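Local structure of WbbM protein (Klebsiella pneumoniae, 6U4B) at residues Ser116-Thr119 with Val123-Pro126; Asp310-Ser315 with Lys566-Glu571; Arg325-Asp328 with Asn332-Ile335; Glu457-Gln460 with Asn464-Asn467. The protein is a trimeric, magnesium-binding O-antigen polymerase that probably carries two glycosyltransferase activities in one chain. All blocks are in the same frame, centred on the assembly; numbering follows the deposited sequence.

Contact 1: Ser116-Thr119 with Val123-Pro126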
loop_
_atom_site.group_PDB
_atom_site.type_symbol
_atom_site.label_atom_id
_atom_site.label_comp_id
_atom_site.label_asym_id
_atom_site.label_seq_id
_atom_site.Cartn_x
_atom_site.Cartn_y
_atom_site.Cartn_z
ATOM N N SER A 116 27.974 31.954 -51.191
ATOM C CA SER A 116 27.152 31.223 -52.147
ATOM C C SER A 116 25.822 30.818 -51.517
ATOM O O SER A 116 25.793 30.118 -50.498
ATOM C CB SER A 116 27.900 29.985 -52.640
ATOM O OG SER A 116 29.291 30.223 -52.734
ATOM N N GLU A 117 24.725 31.265 -52.123
ATOM C CA GLU A 117 23.382 30.898 -51.697
ATOM C C GLU A 117 22.789 29.911 -52.690
ATOM O O GLU A 117 23.278 29.748 -53.811
ATOM C CB GLU A 117 22.485 32.135 -51.558
ATOM C CG GLU A 117 22.883 33.052 -50.408
ATOM C CD GLU A 117 22.045 34.315 -50.330
ATOM O OE1 GLU A 117 22.519 35.315 -49.742
ATOM O OE2 GLU A 117 20.917 34.305 -50.860
ATOM N N ASP A 118 21.728 29.226 -52.265
ATOM C CA ASP A 118 21.152 28.204 -53.134
ATOM C C ASP A 118 19.796 28.588 -53.712
ATOM O O ASP A 118 19.493 29.768 -53.884
ATOM C CB ASP A 118 21.012 26.874 -52.402
ATOM C CG ASP A 118 20.188 26.980 -51.130
ATOM O OD1 ASP A 118 20.050 25.957 -50.419
ATOM O OD2 ASP A 118 19.676 28.077 -50.850
ATOM N N THR A 119 18.968 27.584 -54.010
ATOM C CA THR A 119 17.658 27.827 -54.608
ATOM C C THR A 119 16.764 28.651 -53.688
ATOM O O THR A 119 15.946 29.442 -54.169
ATOM C CB THR A 119 16.990 26.487 -54.969
ATOM O OG1 THR A 119 17.844 25.748 -55.858
ATOM C CG2 THR A 119 15.648 26.722 -55.651
ATOM N N VAL A 123 22.627 29.908 -47.051
ATOM C CA VAL A 123 24.019 29.490 -47.149
ATOM C C VAL A 123 24.181 28.215 -46.332
ATOM O O VAL A 123 23.972 28.216 -45.113
ATOM C CB VAL A 123 24.974 30.590 -46.663
ATOM C CG1 VAL A 123 26.418 30.177 -46.894
ATOM C CG2 VAL A 123 24.672 31.897 -47.375
ATOM N N ASN A 124 24.545 27.128 -47.003
ATOM C CA ASN A 124 24.638 25.826 -46.360
ATOM C C ASN A 124 26.036 25.603 -45.796
ATOM O O ASN A 124 27.033 26.040 -46.380
ATOM C CB ASN A 124 24.281 24.716 -47.350
ATOM C CG ASN A 124 22.861 24.842 -47.875
ATOM O OD1 ASN A 124 22.596 25.609 -48.802
ATOM N ND2 ASN A 124 21.940 24.088 -47.283
ATOM N N HIS A 125 26.098 24.925 -44.649
ATOM C CA HIS A 125 27.339 24.519 -44.016
ATOM C C HIS A 125 27.071 23.153 -43.403
ATOM O O HIS A 125 25.987 22.931 -42.843
ATOM C CB HIS A 125 27.796 25.514 -42.942
ATOM C CG HIS A 125 29.256 25.427 -42.618
ATOM N ND1 HIS A 125 29.754 24.593 -41.640
ATOM C CD2 HIS A 125 30.325 26.078 -43.137
ATOM C CE1 HIS A 125 31.067 24.730 -41.574
ATOM N NE2 HIS A 125 31.439 25.625 -42.471
ATOM N N PRO A 126 28.022 22.215 -43.512
ATOM C CA PRO A 126 27.767 20.832 -43.078
ATOM C C PRO A 126 27.269 20.708 -41.643
ATOM O O PRO A 126 26.148 20.244 -41.419
ATOM C CB PRO A 126 29.131 20.147 -43.258
ATOM C CG PRO A 126 30.124 21.259 -43.487
ATOM C CD PRO A 126 29.351 22.362 -44.125
#

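Contact 2: Asp310-Ser315 with Lys566-Glu571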
loop_
_atom_site.group_PDB
_atom_site.type_symbol
_atom_site.label_atom_id
_atom_site.label_comp_id
_atom_site.label_asym_id
_atom_site.label_seq_id
_atom_site.Cartn_x
_atom_site.Cartn_y
_atom_site.Cartn_z
ATOM N N ASP A 310 11.278 1.602 -23.406
ATOM C CA ASP A 310 9.940 1.523 -22.828
ATOM C C ASP A 310 9.642 0.128 -22.292
ATOM O O ASP A 310 8.966 -0.016 -21.267
ATOM C CB ASP A 310 8.897 1.943 -23.861
ATOM C CG ASP A 310 7.517 2.111 -23.256
ATOM O OD1 ASP A 310 6.646 1.251 -23.503
ATOM O OD2 ASP A 310 7.309 3.093 -22.512
ATOM N N ASN A 311 10.146 -0.914 -22.958
ATOM C CA ASN A 311 9.869 -2.275 -22.513
ATOM C C ASN A 311 10.535 -2.608 -21.184
ATOM O O ASN A 311 10.118 -3.564 -20.523
ATOM C CB ASN A 311 10.295 -3.280 -23.585
ATOM C CG ASN A 311 9.190 -3.562 -24.585
ATOM O OD1 ASN A 311 8.018 -3.662 -24.220
ATOM N ND2 ASN A 311 9.559 -3.686 -25.854
ATOM N N TYR A 312 11.552 -1.849 -20.774
ATOM C CA TYR A 312 12.170 -2.024 -19.465
ATOM C C TYR A 312 11.792 -0.909 -18.496
ATOM O O TYR A 312 12.426 -0.763 -17.446
ATOM C CB TYR A 312 13.690 -2.124 -19.594
ATOM C CG TYR A 312 14.198 -3.545 -19.693
ATOM C CD1 TYR A 312 15.463 -3.885 -19.230
ATOM C CD2 TYR A 312 13.414 -4.547 -20.251
ATOM C CE1 TYR A 312 15.931 -5.185 -19.317
ATOM C CE2 TYR A 312 13.875 -5.848 -20.343
ATOM C CZ TYR A 312 15.134 -6.161 -19.875
ATOM O OH TYR A 312 15.598 -7.457 -19.964
ATOM N N ALA A 313 10.767 -0.122 -18.824
ATOM C CA ALA A 313 10.324 0.935 -17.922
ATOM C C ALA A 313 9.788 0.370 -16.613
ATOM O O ALA A 313 9.946 0.999 -15.561
ATOM C CB ALA A 313 9.261 1.800 -18.602
ATOM N N ILE A 314 9.151 -0.802 -16.656
ATOM C CA ILE A 314 8.673 -1.439 -15.429
ATOM C C ILE A 314 9.846 -1.763 -14.514
ATOM O O ILE A 314 9.804 -1.514 -13.304
ATOM C CB ILE A 314 7.853 -2.698 -15.761
ATOM C CG1 ILE A 314 6.605 -2.324 -16.562
ATOM C CG2 ILE A 314 7.476 -3.440 -14.487
ATOM C CD1 ILE A 314 5.697 -3.492 -16.859
ATOM N N SER A 315 10.915 -2.320 -15.085
ATOM C CA SER A 315 12.107 -2.608 -14.300
ATOM C C SER A 315 12.723 -1.330 -13.743
ATOM O O SER A 315 13.174 -1.301 -12.591
ATOM C CB SER A 315 13.123 -3.362 -15.154
ATOM O OG SER A 315 14.327 -3.551 -14.441
ATOM N N LYS A 566 13.335 -12.937 -15.652
ATOM C CA LYS A 566 13.157 -11.652 -14.991
ATOM C C LYS A 566 11.964 -11.712 -14.038
ATOM O O LYS A 566 10.968 -12.379 -14.333
ATOM C CB LYS A 566 12.935 -10.548 -16.020
ATOM C CG LYS A 566 13.636 -10.782 -17.352
ATOM C CD LYS A 566 15.155 -10.751 -17.227
ATOM C CE LYS A 566 15.652 -9.369 -16.844
ATOM N NZ LYS A 566 17.075 -9.156 -17.227
ATOM N N PRO A 567 12.035 -11.025 -12.894
ATOM C CA PRO A 567 10.956 -11.147 -11.900
ATOM C C PRO A 567 9.613 -10.625 -12.380
ATOM O O PRO A 567 8.577 -11.067 -11.866
ATOM C CB PRO A 567 11.481 -10.332 -10.710
ATOM C CG PRO A 567 12.452 -9.369 -11.313
ATOM C CD PRO A 567 13.099 -10.108 -12.447
ATOM N N TRP A 568 9.586 -9.710 -13.349
ATOM C CA TRP A 568 8.329 -9.218 -13.897
ATOM C C TRP A 568 7.719 -10.167 -14.926
ATOM O O TRP A 568 6.842 -9.749 -15.690
ATOM C CB TRP A 568 8.525 -7.828 -14.511
ATOM C CG TRP A 568 9.639 -7.737 -15.525
ATOM C CD1 TRP A 568 9.545 -7.954 -16.871
ATOM C CD2 TRP A 568 11.007 -7.386 -15.272
ATOM N NE1 TRP A 568 10.769 -7.767 -17.469
ATOM C CE2 TRP A 568 11.683 -7.417 -16.509
ATOM C CE3 TRP A 568 11.726 -7.052 -14.120
ATOM C CZ2 TRP A 568 13.041 -7.127 -16.626
ATOM C CZ3 TRP A 568 13.076 -6.765 -14.237
ATOM C CH2 TRP A 568 13.719 -6.806 -15.482
ATOM N N ASN A 569 8.146 -11.430 -14.949
ATOM C CA ASN A 569 7.706 -12.363 -15.979
ATOM C C ASN A 569 7.270 -13.716 -15.425
ATOM O O ASN A 569 6.332 -14.323 -15.952
ATOM C CB ASN A 569 8.816 -12.572 -17.011
ATOM C CG ASN A 569 8.926 -11.421 -17.995
ATOM O OD1 ASN A 569 7.926 -10.804 -18.357
ATOM N ND2 ASN A 569 10.145 -11.131 -18.436
ATOM N N THR A 570 7.925 -14.207 -14.371
ATOM C CA THR A 570 7.751 -15.611 -14.008
ATOM C C THR A 570 7.356 -15.854 -12.555
ATOM O O THR A 570 6.733 -16.881 -12.259
ATOM C CB THR A 570 9.035 -16.390 -14.306
ATOM O OG1 THR A 570 10.163 -15.672 -13.788
ATOM C CG2 THR A 570 9.202 -16.592 -15.804
ATOM N N GLU A 571 7.744 -14.951 -11.646
ATOM C CA GLU A 571 7.510 -15.081 -10.206
ATOM C C GLU A 571 8.401 -16.150 -9.577
ATOM O O GLU A 571 8.855 -15.994 -8.439
ATOM C CB GLU A 571 6.030 -15.371 -9.914
ATOM C CG GLU A 571 5.773 -16.195 -8.658
ATOM C CD GLU A 571 4.342 -16.686 -8.566
ATOM O OE1 GLU A 571 3.633 -16.653 -9.593
ATOM O OE2 GLU A 571 3.923 -17.102 -7.465
#

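Contact 3: Arg325-Asp328 with Asn332-Ile335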
loop_
_atom_site.group_PDB
_atom_site.type_symbol
_atom_site.label_atom_id
_atom_site.label_comp_id
_atom_site.label_asym_id
_atom_site.label_seq_id
_atom_site.Cartn_x
_atom_site.Cartn_y
_atom_site.Cartn_z
ATOM N N ARG A 325 13.312 4.212 -1.537
ATOM C CA ARG A 325 12.970 3.592 -0.259
ATOM C C ARG A 325 14.180 3.456 0.656
ATOM O O ARG A 325 14.027 3.434 1.880
ATOM C CB ARG A 325 12.322 2.234 -0.495
ATOM C CG ARG A 325 10.951 2.323 -1.160
ATOM C CD ARG A 325 10.310 0.958 -1.341
ATOM N NE ARG A 325 9.850 0.396 -0.076
ATOM C CZ ARG A 325 10.555 -0.450 0.668
ATOM N NH1 ARG A 325 10.053 -0.909 1.806
ATOM N NH2 ARG A 325 11.760 -0.841 0.275
ATOM N N HIS A 326 15.383 3.395 0.087
ATOM C CA HIS A 326 16.619 3.294 0.851
ATOM C C HIS A 326 17.414 4.595 0.841
ATOM O O HIS A 326 18.593 4.595 1.201
ATOM C CB HIS A 326 17.473 2.140 0.322
ATOM C CG HIS A 326 16.845 0.794 0.511
ATOM N ND1 HIS A 326 16.954 0.080 1.686
ATOM C CD2 HIS A 326 16.094 0.034 -0.322
ATOM C CE1 HIS A 326 16.302 -1.063 1.567
ATOM N NE2 HIS A 326 15.771 -1.115 0.359
ATOM N N ALA A 327 16.787 5.701 0.447
ATOM C CA ALA A 327 17.477 6.980 0.380
ATOM C C ALA A 327 17.670 7.568 1.773
ATOM O O ALA A 327 16.818 7.417 2.654
ATOM C CB ALA A 327 16.689 7.958 -0.492
ATOM N N ASP A 328 18.802 8.242 1.967
ATOM C CA ASP A 328 19.047 8.980 3.197
ATOM C C ASP A 328 18.268 10.287 3.157
ATOM O O ASP A 328 18.324 11.022 2.166
ATOM C CB ASP A 328 20.543 9.249 3.367
ATOM C CG ASP A 328 20.868 10.017 4.644
ATOM O OD1 ASP A 328 19.954 10.287 5.453
ATOM O OD2 ASP A 328 22.057 10.351 4.839
ATOM N N ASN A 332 20.625 14.272 -1.076
ATOM C CA ASN A 332 19.881 14.531 -2.297
ATOM C C ASN A 332 20.276 13.510 -3.354
ATOM O O ASN A 332 21.400 12.999 -3.358
ATOM C CB ASN A 332 20.136 15.948 -2.810
ATOM C CG ASN A 332 19.712 17.008 -1.821
ATOM O OD1 ASN A 332 18.764 16.818 -1.059
ATOM N ND2 ASN A 332 20.415 18.135 -1.821
ATOM N N TYR A 333 19.340 13.205 -4.250
ATOM C CA TYR A 333 19.538 12.167 -5.253
ATOM C C TYR A 333 19.144 12.710 -6.618
ATOM O O TYR A 333 17.984 13.076 -6.836
ATOM C CB TYR A 333 18.738 10.908 -4.902
ATOM C CG TYR A 333 19.220 10.238 -3.631
ATOM C CD1 TYR A 333 20.041 9.119 -3.679
ATOM C CD2 TYR A 333 18.864 10.737 -2.382
ATOM C CE1 TYR A 333 20.487 8.510 -2.517
ATOM C CE2 TYR A 333 19.308 10.140 -1.219
ATOM C CZ TYR A 333 20.117 9.025 -1.291
ATOM O OH TYR A 333 20.554 8.429 -0.130
ATOM N N ASP A 334 20.115 12.757 -7.527
ATOM C CA ASP A 334 19.978 13.336 -8.862
ATOM C C ASP A 334 19.937 12.175 -9.853
ATOM O O ASP A 334 20.974 11.707 -10.327
ATOM C CB ASP A 334 21.140 14.295 -9.138
ATOM C CG ASP A 334 21.044 14.991 -10.493
ATOM O OD1 ASP A 334 20.162 14.653 -11.311
ATOM O OD2 ASP A 334 21.873 15.893 -10.737
ATOM N N ILE A 335 18.731 11.708 -10.161
ATOM C CA ILE A 335 18.536 10.556 -11.031
ATOM C C ILE A 335 18.295 11.050 -12.449
ATOM O O ILE A 335 17.436 11.912 -12.679
ATOM C CB ILE A 335 17.368 9.679 -10.549
ATOM C CG1 ILE A 335 17.549 9.303 -9.076
ATOM C CG2 ILE A 335 17.263 8.431 -11.406
ATOM C CD1 ILE A 335 16.464 8.393 -8.537
#

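Contact 4: Glu457-Gln460 with Asn464-Asn467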
loop_
_atom_site.group_PDB
_atom_site.type_symbol
_atom_site.label_atom_id
_atom_site.label_comp_id
_atom_site.label_asym_id
_atom_site.label_seq_id
_atom_site.Cartn_x
_atom_site.Cartn_y
_atom_site.Cartn_z
ATOM N N GLU A 457 42.299 -16.279 -22.890
ATOM C CA GLU A 457 43.143 -15.745 -23.953
ATOM C C GLU A 457 42.527 -14.489 -24.562
ATOM O O GLU A 457 43.242 -13.535 -24.896
ATOM C CB GLU A 457 43.376 -16.803 -25.032
ATOM C CG GLU A 457 44.487 -16.436 -26.001
ATOM C CD GLU A 457 44.482 -17.292 -27.250
ATOM O OE1 GLU A 457 44.176 -18.500 -27.148
ATOM O OE2 GLU A 457 44.774 -16.751 -28.337
ATOM N N TYR A 458 41.199 -14.471 -24.711
ATOM C CA TYR A 458 40.517 -13.292 -25.241
ATOM C C TYR A 458 40.754 -12.072 -24.361
ATOM O O TYR A 458 40.995 -10.968 -24.867
ATOM C CB TYR A 458 39.019 -13.576 -25.375
ATOM C CG TYR A 458 38.162 -12.363 -25.681
ATOM C CD1 TYR A 458 38.108 -11.831 -26.963
ATOM C CD2 TYR A 458 37.392 -11.763 -24.690
ATOM C CE1 TYR A 458 37.319 -10.727 -27.249
ATOM C CE2 TYR A 458 36.599 -10.657 -24.965
ATOM C CZ TYR A 458 36.569 -10.143 -26.248
ATOM O OH TYR A 458 35.783 -9.045 -26.531
ATOM N N LEU A 459 40.702 -12.253 -23.041
ATOM C CA LEU A 459 40.920 -11.134 -22.133
ATOM C C LEU A 459 42.350 -10.611 -22.227
ATOM O O LEU A 459 42.580 -9.398 -22.169
ATOM C CB LEU A 459 40.591 -11.551 -20.699
ATOM C CG LEU A 459 39.133 -11.911 -20.388
ATOM C CD1 LEU A 459 38.860 -11.835 -18.889
ATOM C CD2 LEU A 459 38.161 -11.039 -21.168
ATOM N N GLN A 460 43.325 -11.510 -22.383
ATOM C CA GLN A 460 44.720 -11.080 -22.417
ATOM C C GLN A 460 45.094 -10.448 -23.754
ATOM O O GLN A 460 45.830 -9.456 -23.787
ATOM C CB GLN A 460 45.646 -12.259 -22.116
ATOM C CG GLN A 460 46.018 -12.390 -20.650
ATOM C CD GLN A 460 47.149 -13.366 -20.423
ATOM O OE1 GLN A 460 47.042 -14.548 -20.749
ATOM N NE2 GLN A 460 48.250 -12.873 -19.865
ATOM N N ASN A 464 43.813 -6.739 -23.717
ATOM C CA ASN A 464 45.115 -6.290 -23.218
ATOM C C ASN A 464 45.120 -6.159 -21.696
ATOM O O ASN A 464 45.604 -5.175 -21.135
ATOM C CB ASN A 464 45.536 -4.977 -23.878
ATOM C CG ASN A 464 45.587 -5.077 -25.389
ATOM O OD1 ASN A 464 44.800 -4.441 -26.091
ATOM N ND2 ASN A 464 46.515 -5.877 -25.898
ATOM N N MET A 465 44.573 -7.167 -21.025
ATOM C CA MET A 465 44.567 -7.247 -19.568
ATOM C C MET A 465 45.583 -8.308 -19.158
ATOM O O MET A 465 45.377 -9.499 -19.413
ATOM C CB MET A 465 43.170 -7.586 -19.047
ATOM C CG MET A 465 42.101 -6.570 -19.421
ATOM S SD MET A 465 40.525 -6.881 -18.600
ATOM C CE MET A 465 40.031 -8.400 -19.389
ATOM N N ASN A 466 46.688 -7.879 -18.537
ATOM C CA ASN A 466 47.698 -8.850 -18.124
ATOM C C ASN A 466 47.136 -9.834 -17.104
ATOM O O ASN A 466 47.538 -11.002 -17.080
ATOM C CB ASN A 466 48.937 -8.138 -17.572
ATOM C CG ASN A 466 48.746 -7.617 -16.162
ATOM O OD1 ASN A 466 48.363 -6.463 -15.966
ATOM N ND2 ASN A 466 49.055 -8.455 -15.165
ATOM N N ASN A 467 46.178 -9.398 -16.292
ATOM C CA ASN A 467 45.521 -10.263 -15.314
ATOM C C ASN A 467 44.033 -10.353 -15.629
ATOM O O ASN A 467 43.252 -9.477 -15.213
ATOM C CB ASN A 467 45.752 -9.741 -13.900
ATOM C CG ASN A 467 45.197 -10.666 -12.841
ATOM O OD1 ASN A 467 44.827 -11.807 -13.128
ATOM N ND2 ASN A 467 45.140 -10.184 -11.607
#

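Contact 1: Ser116-Thr119 with Val123-Pro126
Asp118 OD2 is held by two backbone amides, the N-H groups of Trp120 and Val122, and the first of these bonds closes an Asx turn. The turn lies in the short link that leads from 116-119 into strand 122-125, which pairs in parallel with strand 277-285 in the mixed sheet of the DUF4422 region. The carboxylate sits over the turn because CG lies between the backbone N and the carbonyl carbon (chi1 56°). This leaves OD1 on the side of Asn124, whose side chain crosses that of Asp118 at about a right angle. The modelled Asn124 OD1 is 3.0 Å from Asp118 OD1, and the amide is probably turned over.

Glu117 passes the strand at Val123, the side chains at a slant, with 4.8 Å between the two CA atoms. Its extended chain beyond CG carries OE1 on to a salt bridge with Lys156 and a hydrogen bond with Gln281. Lys156 lies on strand 152-159 and Gln281 on strand 277-285, so the loop is tied to two strands of the sheet at the surface of the domain.

Val123 supplies the apolar part. Its branches straddle the Ser116 carbonyl, with CG1 3.7 Å and CG2 3.8 Å from Ser116 O, while CG2 also touches Glu117 CG at 3.7 Å.

Contact 2: Asp310-Ser315 with Lys566-Glu571
Trp568 lies with its indole between Ser315 and Lys566, and its rim reaches Tyr312. Ser315 CB stands over one face, 3.8 Å from the centroid of the six-membered ring and 27° off its normal, in a CH-pi contact. On the opposite face Lys566 CB, from the indole's own segment, sits above the rim. The CZ2 edge of the indole points at the face of Tyr312 in a T-shaped pair, the centroids 5.5 Å apart and the planes at 76°; Trp568 CZ2 is 4.0 Å from Tyr312 CZ.

Lys566 folds at chi2 and chi3, both near -66°, and this double bend brings its amine to the far end of the tyrosine, with Lys566 NZ 3.5 Å from Tyr312 OH. The two side chains meet at about a right angle.

Beyond this first shell, the hydroxyl of Ser315 is hydrogen-bonded to the carbonyl of Ser407, the residue between the magnesium ligands Asp406 and Asp408 of the DxD motif. Lys566 NZ is bonded to Tyr561 O and makes a long, weak ion pair with Asp408, so Lys566 and Ser315 lie just behind the magnesium ligands of this GT8-type domain, consistent with a second-shell role.

Tyr312 occupies the N-cap position of helix 313-325, whose first turn carries Ser315, and the short, weakly bonded helix 567-570 brings Trp568 to meet it. Phe579 of helix 576-583 packs against the indole, while Ile314 packs the first turn of helix 313-325 against helices 576-583 and 589-596.

Contact 3: Arg325-Asp328 with Asn332-Ile335
A beta-alpha-beta crossover links the parallel strands 302-309 and 333-340 through helix 313-325, and in its second half the chain leaves the helix at His326 and turns into strand 333-340. Tyr333, the first residue of that strand, reaches back across the turn to the loop residues Ala327 and Asp328. Three groups of the loop meet its ring: a methyl, a carbonyl and a backbone N-H.

The backbone N of Asp328 donates to Tyr333 OH at 2.7 Å with an N-H...O angle of 171°, a short and nearly straight bond. The same phenolic oxygen is also hydrogen-bonded to Asp414 OD1, so it is gripped by two groups at a buried position. Its own proton probably goes to that carboxylate, which would in turn strengthen the oxygen as an acceptor for the loop amide.

Ala327 lies over one face of the ring, its methyl CB 3.5 Å from Tyr333 CE2 and 3.7 Å from Tyr333 CZ. The carbonyl of Asp328 comes instead to the rim: its O atom lies in the ring plane, 3.6 Å from Tyr333 CE2. Face contact, edge contact and the hydrogen bond from the backbone N-H together limit how the ring can rotate and seat the loop on it.

The carboxylate of Asp328 stays clear of the ring. Its CG is anti to the backbone N (chi1 -180°), and OD1 accepts from the N-H of Asn330, forming an Asx turn in the link to strand 333-340. Only CB of this side chain comes near the phenol, with Asp328 CB 3.6 Å from Tyr333 OH.

Contact 4: Glu457-Gln460 with Asn464-Asn467
Leu459 and Met465 are joined by both backbone and side chain at the C-terminal end of helix 455-461, a helix terminus with a left-handed residue at Asn464. That residue, whose backbone takes the left-handed helical conformation with positive phi, makes the reversal; the chain then runs on toward strand 472-473.

One hydrogen bond closes the turn. Met465 N donates to Leu459 O at 3.2 Å with an N-H...O angle of 159°, and the donor is tilted 21° from the carbonyl plane. It satisfies a carbonyl near the helix end with an amide from beyond the reversal, six residues on.

Weaker C-H...O contacts add to it in both directions. Asn464 CA approaches Gln460 O at 3.3 Å, and Gln460 CA approaches Met465 O at 3.5 Å. The side chain of Gln460 follows the returning backbone, its CG 3.2 Å from the same Met465 O and its extended chain carrying Gln460 NE2 to 3.4 Å from Asn466 O.

Polar ends of the loop are held from outside: Asn464 OD1 is bonded to Lys512 NZ, and Asn466 OD1 to Tyr515 OH. Tyr515 also packs on Met465, and helix 434-441 covers Leu459 through Met436 and Val440.

The apolar contact is between buried side chains that cross at a slant. A bend at the thioether (chi3 -68°) turns the methionine methyl back onto the leucine, where Met465 CE lies 3.7 Å from Leu459 CD2 and a tight 3.5 Å from Leu459 CB.

Overall arrangement
Contact 1 lies in the DUF4422 region, about 50 Å between centres from each of the others, which all fall in the glycosyltransferase family 8 range. There, the long chain loop closed by contact 2 encloses contacts 3 and 4. Contacts 2 and 3 mark the two ends of helix 313-325: one at its start near the magnesium site, the other just past its end, with centres 22 Å apart and nearest atoms about 11 Å apart. Contact 2 is the one beside the metal, with the Lys566 side chain about 6 Å from the magnesium ion. Contact 4, 35 Å from contact 2 between centres, lies at the end of helix 455-461, away from the metal site.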